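Local coordinates for chitin oligosaccahride binding protein NagB1 (Paenibacillus sp. FPU-7, PDB 7EHP) that binds the chitin oligosaccharides N,N'-diacetylchitobiose and N,N',N''-triacetylchitotriose, probably as the extracellular solute-binding component of a sugar uptake system, at residues A[171-174]-A[175-178]; A[367-370]-A[371-374]. All coordinates share one frame; numbering follows the deposited sequence.

Contact 1: residues A[171-174]-A[175-178]; sequences MLNT and LWVR
R178 N donates to T174 O at 2.8 Å, the shortest of four successive i to i+4 backbone bonds that join 171-174 to 175-178; W176 N meets L172 O with the straightest N-H, at 168°. The guanidinium of R178 finds its partners on another part of the chain, giving NH2 to the carbonyls of M277 and F267 and NE to that of P268, while CG2 of T174 lies over one of its faces. Beyond these polar ties, W176 organises the packing. Its CG sits between the backbone N and the carbonyl carbon (chi1 80°), a rotation that lays the indole back over the preceding turn. N173 CA then stands over the six-membered ring, 3.9 Å from its centroid, as a CH-pi contact, and N173 OD1 approaches CH2 of W176 at 3.4 Å, the amide plane turned 65° from the ring. At the rim, L172 CG lies in the ring plane, 3.6 Å from W176 CE3. On another side of the helix, M171 and L175 run side by side, with M171 SD 4.1 Å from L175 CD1. W195 and F353 each meet W176 edge-to-face, extending an aromatic cluster. All eight residues are buried, and the N173 side chain comes within about 7 Å of a bound NAG: a core alpha-helix of a periplasmic-binding-protein fold, passing close to the sugar site.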
loop_
_atom_site.group_PDB
_atom_site.type_symbol
_atom_site.label_atom_id
_atom_site.label_comp_id
_atom_site.label_asym_id
_atom_site.label_seq_id
_atom_site.Cartn_x
_atom_site.Cartn_y
_atom_site.Cartn_z
ATOM N N MET A 171 -8.129 6.134 0.194
ATOM C CA MET A 171 -8.592 7.422 -0.324
ATOM C C MET A 171 -8.636 8.483 0.765
ATOM O O MET A 171 -8.404 9.669 0.490
ATOM C CB MET A 171 -9.964 7.279 -0.985
ATOM C CG MET A 171 -10.367 8.565 -1.690
ATOM S SD MET A 171 -12.101 8.712 -2.115
ATOM C CE MET A 171 -12.269 7.491 -3.408
ATOM N N LEU A 172 -8.904 8.080 2.005
ATOM C CA LEU A 172 -8.924 9.035 3.099
ATOM C C LEU A 172 -7.568 9.687 3.261
ATOM O O LEU A 172 -7.480 10.888 3.547
ATOM C CB LEU A 172 -9.381 8.349 4.391
ATOM C CG LEU A 172 -9.479 9.130 5.703
ATOM C CD1 LEU A 172 -10.623 10.189 5.646
ATOM C CD2 LEU A 172 -9.675 8.186 6.876
ATOM N N ASN A 173 -6.498 8.924 3.061
ATOM C CA ASN A 173 -5.150 9.357 3.386
ATOM C C ASN A 173 -4.967 10.633 2.618
ATOM O O ASN A 173 -4.537 11.678 3.092
ATOM C CB ASN A 173 -3.958 8.577 2.723
ATOM C CG ASN A 173 -2.735 8.711 3.572
ATOM O OD1 ASN A 173 -2.985 8.670 4.759
ATOM N ND2 ASN A 173 -1.634 9.462 3.044
ATOM N N THR A 174 -5.216 10.378 1.325
ATOM C CA THR A 174 -4.994 11.375 0.255
ATOM C C THR A 174 -5.953 12.542 0.370
ATOM O O THR A 174 -5.583 13.681 0.059
ATOM C CB THR A 174 -5.175 10.726 -1.130
ATOM O OG1 THR A 174 -4.124 9.811 -1.450
ATOM C CG2 THR A 174 -5.303 11.779 -2.252
ATOM N N LEU A 175 -7.177 12.291 0.842
ATOM C CA LEU A 175 -8.101 13.407 0.980
ATOM C C LEU A 175 -7.648 14.372 2.068
ATOM O O LEU A 175 -7.625 15.581 1.836
ATOM C CB LEU A 175 -9.513 12.889 1.243
ATOM C CG LEU A 175 -10.302 12.689 -0.056
ATOM C CD1 LEU A 175 -11.664 12.047 0.233
ATOM C CD2 LEU A 175 -10.477 14.030 -0.757
ATOM N N TRP A 176 -7.266 13.877 3.262
ATOM C CA TRP A 176 -6.897 14.875 4.272
ATOM C C TRP A 176 -5.518 15.459 3.991
ATOM O O TRP A 176 -5.226 16.568 4.444
ATOM C CB TRP A 176 -6.925 14.361 5.739
ATOM C CG TRP A 176 -5.713 13.534 6.232
ATOM C CD1 TRP A 176 -4.505 14.043 6.605
ATOM C CD2 TRP A 176 -5.679 12.139 6.611
ATOM N NE1 TRP A 176 -3.673 13.048 7.058
ATOM C CE2 TRP A 176 -4.367 11.869 7.078
ATOM C CE3 TRP A 176 -6.599 11.079 6.546
ATOM C CZ2 TRP A 176 -3.957 10.591 7.481
ATOM C CZ3 TRP A 176 -6.190 9.815 6.939
ATOM C CH2 TRP A 176 -4.877 9.581 7.403
ATOM N N VAL A 177 -4.655 14.739 3.263
ATOM C CA VAL A 177 -3.385 15.327 2.844
ATOM C C VAL A 177 -3.621 16.376 1.760
ATOM O O VAL A 177 -2.948 17.417 1.727
ATOM C CB VAL A 177 -2.385 14.245 2.375
ATOM C CG1 VAL A 177 -1.176 14.887 1.640
ATOM C CG2 VAL A 177 -1.907 13.382 3.563
ATOM N N ARG A 178 -4.574 16.132 0.862
ATOM C CA ARG A 178 -4.976 17.174 -0.083
ATOM C C ARG A 178 -5.337 18.467 0.643
ATOM O O ARG A 178 -4.916 19.562 0.244
ATOM C CB ARG A 178 -6.169 16.707 -0.925
ATOM C CG ARG A 178 -5.796 15.860 -2.157
ATOM C CD ARG A 178 -5.476 16.681 -3.394
ATOM N NE ARG A 178 -5.083 15.823 -4.510
ATOM C CZ ARG A 178 -3.916 15.178 -4.586
ATOM N NH1 ARG A 178 -3.027 15.314 -3.620
ATOM N NH2 ARG A 178 -3.632 14.399 -5.628
#

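Contact 2: residues A[367-370]-A[371-374]; sequences MCMQ and ELIG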
loop_
_atom_site.group_PDB
_atom_site.type_symbol
_atom_site.label_atom_id
_atom_site.label_comp_id
_atom_site.label_asym_id
_atom_site.label_seq_id
_atom_site.Cartn_x
_atom_site.Cartn_y
_atom_site.Cartn_z
ATOM N N MET A 367 -11.186 1.494 12.737
ATOM C CA MET A 367 -12.461 1.243 13.397
ATOM C C MET A 367 -13.373 2.460 13.324
ATOM O O MET A 367 -14.578 2.319 13.113
ATOM C CB MET A 367 -12.222 0.827 14.843
ATOM C CG MET A 367 -11.162 -0.270 14.991
ATOM S SD MET A 367 -10.919 -0.855 16.689
ATOM C CE MET A 367 -9.822 0.399 17.371
ATOM N N CYS A 368 -12.810 3.659 13.486
ATOM C CA CYS A 368 -13.605 4.880 13.393
ATOM C C CYS A 368 -14.203 5.056 12.006
ATOM O O CYS A 368 -15.357 5.469 11.877
ATOM C CB CYS A 368 -12.758 6.092 13.760
ATOM S SG CYS A 368 -12.586 6.283 15.536
ATOM N N MET A 369 -13.445 4.745 10.953
ATOM C CA MET A 369 -13.983 4.914 9.605
ATOM C C MET A 369 -15.073 3.906 9.282
ATOM O O MET A 369 -16.020 4.241 8.555
ATOM C CB MET A 369 -12.868 4.844 8.571
ATOM C CG MET A 369 -11.894 6.013 8.652
ATOM S SD MET A 369 -12.688 7.651 8.612
ATOM C CE MET A 369 -13.209 7.734 6.903
ATOM N N GLN A 370 -14.989 2.692 9.813
ATOM C CA GLN A 370 -16.096 1.761 9.602
ATOM C C GLN A 370 -17.363 2.245 10.297
ATOM O O GLN A 370 -18.466 2.098 9.758
ATOM C CB GLN A 370 -15.702 0.367 10.066
ATOM C CG GLN A 370 -14.758 -0.274 9.065
ATOM C CD GLN A 370 -14.102 -1.500 9.611
ATOM O OE1 GLN A 370 -13.980 -1.648 10.820
ATOM N NE2 GLN A 370 -13.681 -2.397 8.731
ATOM N N GLU A 371 -17.222 2.848 11.483
ATOM C CA GLU A 371 -18.372 3.482 12.127
ATOM C C GLU A 371 -18.893 4.652 11.304
ATOM O O GLU A 371 -20.112 4.826 11.160
ATOM C CB GLU A 371 -17.997 3.948 13.535
ATOM C CG GLU A 371 -17.630 2.804 14.487
ATOM C CD GLU A 371 -18.717 1.753 14.579
ATOM O OE1 GLU A 371 -19.752 2.044 15.218
ATOM O OE2 GLU A 371 -18.553 0.648 14.004
ATOM N N LEU A 372 -17.989 5.466 10.741
ATOM C CA LEU A 372 -18.450 6.577 9.908
ATOM C C LEU A 372 -19.153 6.067 8.657
ATOM O O LEU A 372 -20.192 6.600 8.259
ATOM C CB LEU A 372 -17.286 7.482 9.512
ATOM C CG LEU A 372 -17.667 8.676 8.618
ATOM C CD1 LEU A 372 -18.415 9.756 9.384
ATOM C CD2 LEU A 372 -16.429 9.266 7.923
ATOM N N ILE A 373 -18.600 5.032 8.028
ATOM C CA ILE A 373 -19.225 4.460 6.842
ATOM C C ILE A 373 -20.581 3.861 7.196
ATOM O O ILE A 373 -21.536 3.955 6.420
ATOM C CB ILE A 373 -18.286 3.421 6.199
ATOM C CG1 ILE A 373 -17.043 4.107 5.621
ATOM C CG2 ILE A 373 -19.030 2.633 5.121
ATOM C CD1 ILE A 373 -15.862 3.135 5.291
ATOM N N GLY A 374 -20.692 3.245 8.382
ATOM C CA GLY A 374 -21.955 2.720 8.858
ATOM C C GLY A 374 -22.899 3.754 9.447
ATOM O O GLY A 374 -23.915 3.389 10.036
HETATM O O HOH W 1 -15.546 0.122 14.043
#
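M367 to E371, C368 to L372, M369 to I373 and Q370 to G374 are joined by i to i+4 backbone bonds, the shortest being I373 N to M369 O at 2.7 Å. This is the C-terminal end of alpha-helix 359-373, where G374 is the first residue to leave helical backbone angles. Side by side and pointing the same way, M369 and L372 make the apolar side-chain contact, with M369 CE 3.7 Å from L372 CD2. The methionine is bent at both chi2 (-53°) and chi3 (-72°), which turns its methyl forward along the helix, toward the leucine. I373 lays its CG1 3.1 Å from M369 O, beside the carbonyl that its own N-H engages, and reaches A168, L211 and S162 beyond the helix. Replacing I373 by an alanine would keep the backbone bond and CB but remove CG1 and CD1, which would probably thin the aliphatic cover over M369 O and open a gap toward A168 and L211. Q370 extends from the helix and gives its NE2 to the carbonyl of S162. E371, bent at chi2, carries its carboxylate back toward the preceding turn, while its OE1 forms a salt bridge with R376 after the helix. One water bridges that turn, donating to M367 O at 2.6 Å and to E371 OE2 at 3.1 Å.

Followed from the N terminus, the chain first makes contact 1 within helix 165-180 and, almost two hundred residues later, contact 2 at the end of helix 359-373. Each joins consecutive turns of one helix, closing no loop beyond the i to i+4 backbone rings; the two follow in series and neither nest nor cross. Their centres are 16 Å apart, yet they meet directly where L172 CD2 packs 3.5 Å from M369 SD. Helix 198-213 borders both, its F204 and Y207 touching L172 as well as M369. Two helices remote in sequence thus share one apolar interface with a third, illustrating how local turns become tertiary packing.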